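Long-range contacts in Lin2960 protein (Listeria innocua, PDB 3OOP), which probably binds DNA as a dimeric, MarR-type transcription regulator, although its own target and physiological role remain unknown: residues Ala48-Ser53 / Leu94-Asp99; Trp40-Gly45 / Arg70-Leu75; Arg28-Tyr33 / Arg109-Ala114. One frame throughout, in Å; residues are numbered along the deposited sequence.

Contact 1: residues Ala48-Ser53 / Leu94-Asp99; sequences ANEPIS and LLSLTD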
# COMPACT_ATOMS: atom_id res chain seq x y z
N ALA A 48 -4.13 25.43 8.18
CA ALA A 48 -4.75 24.51 9.13
C ALA A 48 -4.24 24.67 10.56
O ALA A 48 -4.91 24.23 11.52
CB ALA A 48 -4.59 23.06 8.65
N ASN A 49 -3.07 25.29 10.71
CA ASN A 49 -2.36 25.36 11.99
C ASN A 49 -1.89 26.73 12.49
O ASN A 49 -1.30 26.81 13.57
CB ASN A 49 -1.12 24.47 11.92
CG ASN A 49 -1.45 23.01 11.80
OD1 ASN A 49 -1.69 22.34 12.80
ND2 ASN A 49 -1.44 22.50 10.58
N GLU A 50 -2.14 27.79 11.72
CA GLU A 50 -1.53 29.10 12.00
C GLU A 50 -1.91 29.69 13.38
O GLU A 50 -3.05 29.52 13.83
CB GLU A 50 -1.87 30.12 10.90
CG GLU A 50 -3.37 30.25 10.62
CD GLU A 50 -3.74 31.49 9.81
OE1 GLU A 50 -4.93 31.64 9.46
OE2 GLU A 50 -2.85 32.32 9.51
N PRO A 51 -0.96 30.38 14.05
CA PRO A 51 0.47 30.47 13.68
C PRO A 51 1.18 29.16 13.98
O PRO A 51 0.90 28.53 15.01
CB PRO A 51 1.00 31.59 14.59
CG PRO A 51 -0.20 32.30 15.10
CD PRO A 51 -1.28 31.26 15.18
N ILE A 52 2.10 28.76 13.10
CA ILE A 52 2.77 27.47 13.24
C ILE A 52 4.26 27.61 12.97
O ILE A 52 4.67 28.38 12.10
CB ILE A 52 2.14 26.38 12.31
CG1 ILE A 52 2.85 25.04 12.51
CG2 ILE A 52 2.15 26.84 10.83
CD1 ILE A 52 2.24 23.86 11.79
N SER A 53 5.07 26.85 13.70
CA SER A 53 6.52 26.93 13.51
C SER A 53 6.97 26.21 12.23
O SER A 53 6.31 25.27 11.76
CB SER A 53 7.27 26.38 14.73
OG SER A 53 7.15 24.98 14.81
N LEU A 94 7.24 31.97 13.84
CA LEU A 94 5.93 31.41 13.52
C LEU A 94 5.40 31.95 12.19
O LEU A 94 5.55 33.13 11.87
CB LEU A 94 4.94 31.69 14.65
CG LEU A 94 5.33 31.19 16.05
CD1 LEU A 94 4.35 31.68 17.08
CD2 LEU A 94 5.44 29.67 16.10
N LEU A 95 4.76 31.07 11.42
CA LEU A 95 4.21 31.43 10.12
C LEU A 95 2.69 31.50 10.20
O LEU A 95 2.06 30.66 10.84
CB LEU A 95 4.58 30.37 9.08
CG LEU A 95 6.05 29.93 9.04
CD1 LEU A 95 6.17 28.62 8.27
CD2 LEU A 95 6.89 31.02 8.45
N SER A 96 2.13 32.50 9.52
CA SER A 96 0.69 32.69 9.44
C SER A 96 0.36 33.26 8.07
O SER A 96 1.24 33.73 7.37
CB SER A 96 0.20 33.65 10.52
OG SER A 96 0.65 33.26 11.81
N LEU A 97 -0.92 33.23 7.69
CA LEU A 97 -1.33 33.75 6.39
C LEU A 97 -1.49 35.26 6.39
O LEU A 97 -1.89 35.85 7.39
CB LEU A 97 -2.65 33.10 5.97
CG LEU A 97 -2.72 31.58 5.87
CD1 LEU A 97 -4.15 31.15 5.58
CD2 LEU A 97 -1.78 31.04 4.81
N THR A 98 -1.19 35.88 5.24
CA THR A 98 -1.61 37.25 4.97
C THR A 98 -3.05 37.22 4.46
O THR A 98 -3.60 36.15 4.16
CB THR A 98 -0.74 37.89 3.87
OG1 THR A 98 -0.87 37.13 2.66
CG2 THR A 98 0.74 37.93 4.28
N ASP A 99 -3.67 38.40 4.34
CA ASP A 99 -4.98 38.49 3.69
C ASP A 99 -4.98 37.85 2.30
O ASP A 99 -5.94 37.14 1.93
CB ASP A 99 -5.45 39.94 3.58
CG ASP A 99 -5.93 40.51 4.92
OD1 ASP A 99 -6.06 39.76 5.92
OD2 ASP A 99 -6.17 41.74 4.95
O HOH W 1 -3.16 34.97 9.61
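Glu50 and Leu97 are joined by a side chain-to-backbone hydrogen bond between the turn after helix 37-49 and strand 94-97, in the small antiparallel sheet of the winged-helix fold. Leu97 N donates to Glu50 OE2 over 2.8 Å in an almost straight bond (174° at the hydrogen), arriving on the syn side of the carboxylate, 31° out of its plane. Water 1 gives OE2 a second hydrogen and offers its other one to Leu97 O, so OE2 holds Leu97 N directly and Leu97 O by way of the water. The other oxygen, OE1, pairs with Arg102 of helix 99-119. A long acidic side chain suits this place: CG lies between the backbone N and the carbonyl carbon (chi1 54°), and the chain, extended beyond CG, carries the carboxylate to strand 94-97, crossing the Leu97 side chain at about a right angle. The carboxylate probably remains charged beside the arginine.

A cis peptide bond precedes Pro51, and beyond it the chain runs antiparallel to strand 94-97. Ile52 N reaches Leu95 O at 3.0 Å, and Leu95 N returns to Ile52 O at 2.8 Å, making one hydrogen-bonded pair. Ile52 and Leu95 point to the same, buried face, where Ile57 meets Ile52 and Ile46 meets Leu95, a setting that suits branched aliphatic residues. Pro51 CB lies 3.9 Å from Leu94 CB, and Leu94 CD2 reaches within 3.7 Å of Ser53 N.

Contact 2: residues Trp40-Gly45 / Arg70-Leu75; sequences WSVLEG and RIVDVL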
# COMPACT_ATOMS: atom_id res chain seq x y z
N TRP A 40 1.38 24.46 -2.28
CA TRP A 40 0.05 24.24 -1.74
C TRP A 40 0.12 23.39 -0.47
O TRP A 40 -0.55 23.71 0.51
CB TRP A 40 -0.85 23.59 -2.78
CG TRP A 40 -2.17 23.08 -2.25
CD1 TRP A 40 -2.62 21.80 -2.32
CD2 TRP A 40 -3.20 23.83 -1.60
NE1 TRP A 40 -3.87 21.70 -1.76
CE2 TRP A 40 -4.25 22.93 -1.30
CE3 TRP A 40 -3.34 25.18 -1.24
CZ2 TRP A 40 -5.43 23.33 -0.66
CZ3 TRP A 40 -4.52 25.57 -0.59
CH2 TRP A 40 -5.54 24.65 -0.31
N SER A 41 0.93 22.35 -0.49
CA SER A 41 1.09 21.50 0.70
C SER A 41 1.46 22.34 1.92
O SER A 41 0.87 22.17 2.99
CB SER A 41 2.16 20.43 0.48
OG SER A 41 1.76 19.55 -0.55
N VAL A 42 2.42 23.23 1.74
CA VAL A 42 2.88 24.07 2.84
C VAL A 42 1.81 25.10 3.23
O VAL A 42 1.51 25.25 4.41
CB VAL A 42 4.26 24.71 2.54
CG1 VAL A 42 4.62 25.71 3.61
CG2 VAL A 42 5.33 23.63 2.46
N LEU A 43 1.24 25.78 2.23
CA LEU A 43 0.17 26.76 2.48
C LEU A 43 -1.01 26.18 3.24
O LEU A 43 -1.48 26.78 4.22
CB LEU A 43 -0.36 27.33 1.16
CG LEU A 43 0.09 28.68 0.62
CD1 LEU A 43 -0.74 28.98 -0.63
CD2 LEU A 43 -0.06 29.81 1.66
N GLU A 44 -1.50 25.02 2.77
CA GLU A 44 -2.60 24.29 3.40
C GLU A 44 -2.28 23.97 4.86
O GLU A 44 -3.13 24.11 5.75
CB GLU A 44 -2.88 23.00 2.61
CG GLU A 44 -3.58 21.88 3.38
CD GLU A 44 -3.28 20.50 2.80
OE1 GLU A 44 -2.79 19.63 3.56
OE2 GLU A 44 -3.52 20.28 1.60
N GLY A 45 -1.04 23.52 5.10
CA GLY A 45 -0.58 23.20 6.45
C GLY A 45 -0.56 24.43 7.34
O GLY A 45 -0.94 24.37 8.50
N ARG A 70 12.99 26.44 1.83
CA ARG A 70 12.93 26.91 0.44
C ARG A 70 11.51 27.36 0.06
O ARG A 70 11.33 28.44 -0.50
CB ARG A 70 13.39 25.82 -0.52
CG ARG A 70 13.15 26.13 -2.01
CD ARG A 70 13.77 25.08 -2.95
NE ARG A 70 13.20 23.73 -2.79
CZ ARG A 70 12.04 23.32 -3.31
NH1 ARG A 70 11.27 24.15 -4.00
NH2 ARG A 70 11.64 22.08 -3.10
N ILE A 71 10.53 26.51 0.36
CA ILE A 71 9.13 26.80 -0.00
C ILE A 71 8.59 28.00 0.79
O ILE A 71 7.93 28.87 0.22
CB ILE A 71 8.21 25.56 0.16
CG1 ILE A 71 8.63 24.44 -0.80
CG2 ILE A 71 6.75 25.94 -0.11
CD1 ILE A 71 8.06 23.06 -0.47
N VAL A 72 8.89 28.04 2.09
CA VAL A 72 8.52 29.20 2.92
C VAL A 72 9.08 30.50 2.34
O VAL A 72 8.38 31.51 2.27
CB VAL A 72 8.94 28.99 4.40
CG1 VAL A 72 8.84 30.29 5.20
CG2 VAL A 72 8.06 27.93 5.03
N ASP A 73 10.34 30.47 1.89
CA ASP A 73 10.89 31.65 1.22
C ASP A 73 10.10 32.09 -0.02
O ASP A 73 9.86 33.28 -0.20
CB ASP A 73 12.39 31.47 0.94
CG ASP A 73 13.22 31.46 2.23
OD1 ASP A 73 12.75 32.00 3.26
OD2 ASP A 73 14.36 30.92 2.21
N VAL A 74 9.66 31.14 -0.85
CA VAL A 74 8.84 31.49 -2.02
C VAL A 74 7.49 32.09 -1.59
O VAL A 74 7.04 33.08 -2.16
CB VAL A 74 8.59 30.29 -2.97
CG1 VAL A 74 7.65 30.68 -4.11
CG2 VAL A 74 9.93 29.76 -3.53
N LEU A 75 6.88 31.49 -0.57
CA LEU A 75 5.57 31.97 -0.09
C LEU A 75 5.64 33.35 0.56
O LEU A 75 4.70 34.14 0.44
CB LEU A 75 4.92 30.95 0.85
CG LEU A 75 4.55 29.58 0.26
CD1 LEU A 75 4.02 28.67 1.38
CD2 LEU A 75 3.52 29.71 -0.86
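Val42 of helix 37-49 faces Ile71 and Leu75 of helix 65-77, one turn apart, in the helical core of a winged helix-turn-helix domain. Helix 65-77 occupies the position of the recognition helix in MarR proteins, and its segment crosses that of helix 37-49 at -77°, with the axes 10.1 Å apart. The tight part is branch against branch: Val42 CG2 rests 3.7 Å from Ile71 CG2, while its other methyl, CG1, approaches Leu75 CD1 at 3.8 Å. A valine suits the middle of such a steep crossing, since its two methyls, set on different sides of CB, each meet a different neighbour. Leu43 comes in from the flank: its CG, turned away from the usual staggered positions (chi1 -99°), sits 3.9 Å from Leu75 CD2, and the end of the side chain comes nearer to helix 65-77 than its CB direction suggests.

The Val42-Val72 pair is looser, CG1 to CG2 4.3 Å, with Val72 turned instead to Ile81 and the sheet. At the solvent edge exposed Arg70 reaches back to Glu38 of helix 37-49 in a salt bridge, its guanidinium over Ile71 CG1. All five side chains that meet across the helices are buried hydrocarbons. Leu75 has both its methyls at Leu43 CG, CD1 being 4.0 Å from that atom.

Contact 3: residues Arg28-Tyr33 / Arg109-Ala114; sequences RSIASY and RDIVEA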
# COMPACT_ATOMS: atom_id res chain seq x y z
N ARG A 28 -4.29 18.01 -10.32
CA ARG A 28 -4.67 18.54 -11.65
C ARG A 28 -5.72 19.65 -11.57
O ARG A 28 -5.74 20.55 -12.42
CB ARG A 28 -5.19 17.43 -12.58
CG ARG A 28 -4.11 16.55 -13.11
CD ARG A 28 -4.50 15.86 -14.42
NE ARG A 28 -5.62 14.92 -14.26
CZ ARG A 28 -5.52 13.71 -13.72
NH1 ARG A 28 -4.36 13.27 -13.24
NH2 ARG A 28 -6.59 12.93 -13.65
N SER A 29 -6.57 19.58 -10.55
CA SER A 29 -7.66 20.54 -10.41
C SER A 29 -7.14 21.95 -10.17
O SER A 29 -7.82 22.91 -10.51
CB SER A 29 -8.62 20.12 -9.28
OG SER A 29 -8.11 20.41 -8.00
N ILE A 30 -5.94 22.07 -9.60
CA ILE A 30 -5.37 23.40 -9.34
C ILE A 30 -4.12 23.69 -10.19
O ILE A 30 -3.37 24.64 -9.93
CB ILE A 30 -5.13 23.62 -7.83
CG1 ILE A 30 -4.19 22.56 -7.25
CG2 ILE A 30 -6.49 23.63 -7.06
CD1 ILE A 30 -3.71 22.88 -5.82
N ALA A 31 -3.92 22.88 -11.23
CA ALA A 31 -2.76 23.00 -12.12
C ALA A 31 -2.59 24.39 -12.74
O ALA A 31 -1.46 24.84 -12.96
CB ALA A 31 -2.81 21.93 -13.23
N SER A 32 -3.69 25.08 -13.01
CA SER A 32 -3.62 26.36 -13.72
C SER A 32 -3.35 27.54 -12.79
O SER A 32 -3.15 28.65 -13.26
CB SER A 32 -4.88 26.61 -14.55
OG SER A 32 -5.10 25.52 -15.44
N TYR A 33 -3.34 27.30 -11.48
CA TYR A 33 -3.17 28.38 -10.50
C TYR A 33 -1.70 28.71 -10.26
O TYR A 33 -0.82 27.89 -10.52
CB TYR A 33 -3.90 28.02 -9.21
CG TYR A 33 -5.40 28.08 -9.40
CD1 TYR A 33 -6.12 29.22 -9.06
CD2 TYR A 33 -6.09 27.00 -9.97
CE1 TYR A 33 -7.49 29.29 -9.25
CE2 TYR A 33 -7.47 27.06 -10.17
CZ TYR A 33 -8.16 28.20 -9.80
OH TYR A 33 -9.52 28.28 -10.00
N ARG A 109 -8.77 25.76 -1.82
CA ARG A 109 -9.48 24.76 -1.03
C ARG A 109 -10.83 24.43 -1.65
O ARG A 109 -11.23 23.28 -1.71
CB ARG A 109 -9.67 25.22 0.42
CG ARG A 109 -8.46 25.02 1.31
CD ARG A 109 -8.88 24.65 2.73
NE ARG A 109 -7.80 24.80 3.70
CZ ARG A 109 -6.91 23.86 3.99
NH1 ARG A 109 -6.94 22.68 3.37
NH2 ARG A 109 -5.97 24.10 4.91
N ASP A 110 -11.52 25.46 -2.13
CA ASP A 110 -12.85 25.28 -2.75
C ASP A 110 -12.78 24.44 -4.02
O ASP A 110 -13.64 23.57 -4.26
CB ASP A 110 -13.52 26.64 -3.02
CG ASP A 110 -14.04 27.32 -1.75
OD1 ASP A 110 -14.19 26.65 -0.70
OD2 ASP A 110 -14.30 28.54 -1.79
N ILE A 111 -11.75 24.69 -4.83
CA ILE A 111 -11.54 23.94 -6.07
C ILE A 111 -11.23 22.48 -5.75
O ILE A 111 -11.83 21.57 -6.35
CB ILE A 111 -10.41 24.54 -6.92
CG1 ILE A 111 -10.83 25.90 -7.45
CG2 ILE A 111 -10.08 23.61 -8.10
CD1 ILE A 111 -9.69 26.86 -7.54
N VAL A 112 -10.31 22.26 -4.81
CA VAL A 112 -9.96 20.90 -4.39
C VAL A 112 -11.17 20.15 -3.81
O VAL A 112 -11.39 18.98 -4.15
CB VAL A 112 -8.76 20.91 -3.40
CG1 VAL A 112 -8.49 19.53 -2.84
CG2 VAL A 112 -7.51 21.48 -4.10
N GLU A 113 -11.95 20.83 -2.98
CA GLU A 113 -13.15 20.25 -2.38
C GLU A 113 -14.17 19.82 -3.44
O GLU A 113 -14.79 18.75 -3.36
CB GLU A 113 -13.77 21.25 -1.41
CG GLU A 113 -14.86 20.70 -0.53
CD GLU A 113 -14.99 21.48 0.77
OE1 GLU A 113 -14.81 20.87 1.84
OE2 GLU A 113 -15.26 22.70 0.71
N ALA A 114 -14.35 20.68 -4.45
CA ALA A 114 -15.29 20.38 -5.54
C ALA A 114 -14.83 19.15 -6.33
O ALA A 114 -15.65 18.28 -6.67
CB ALA A 114 -15.49 21.58 -6.45
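At the junction between the end of helix 2-29 and the flank of helix 99-119, Ser29 and Ile30 pack against Ile111 and Val112. Ile30 CG2 lodges by the two branched residues, 3.7 Å from Ile111 CG2 and 3.8 Å from Val112 CG2. With chi1 at 58°, Ile30 has CG1 between its backbone N and carbonyl carbon; CG2, anti to the carbonyl carbon, is the branch that meets Ile111 and Val112. Ile111 CG2 also lies 3.4 Å from Ser29 O, so this methyl is shared between a backbone carbonyl and an aliphatic neighbour.

Ser29 is small enough to let the backbones come near, its CA being 6.5 Å from that of Val112. Its hydroxyl, with OG 3.8 Å from Ile111 CG2, is hydrogen-bonded to Leu26 O one turn back, a pairing that suits serine at the last turn of a helix. In the MarR fold the first helix and those at the C-terminal end build the dimerisation region, and here the neighbouring Arg28 packs on Ile142 of the second subunit.

After Ile30 the chain folds back in a type I turn closed by Tyr33 N to Ile30 O at 3.1 Å. The turn brings the tyrosine ring round toward the tip of Ile111, where the modelled fit with CD1 is too close to be trusted; Ile30 O lies in the ring plane, at its edge.

The three contacts tie the winged-helix domain together and attach it to the region that pairs the subunits. Contacts 1 and 2 share helix 37-49, and their centres are about 11 Å apart; Leu97 CD2 meets Leu43 CD2 at 3.8 Å, and Leu95 CD1 meets Val72 CG2 at 3.8 Å, so sheet and helices form one apolar interior. Contact 3 closes a loop of chain in which both others are nested. Its centre lies about 16 Å from that of contact 2, linked through Trp40 CD1 to Ile30 CD1 at 3.8 Å, and about 21 Å from that of contact 1. Helix 37-49 therefore stands between the presumed DNA-reading elements and the helices of dimerisation.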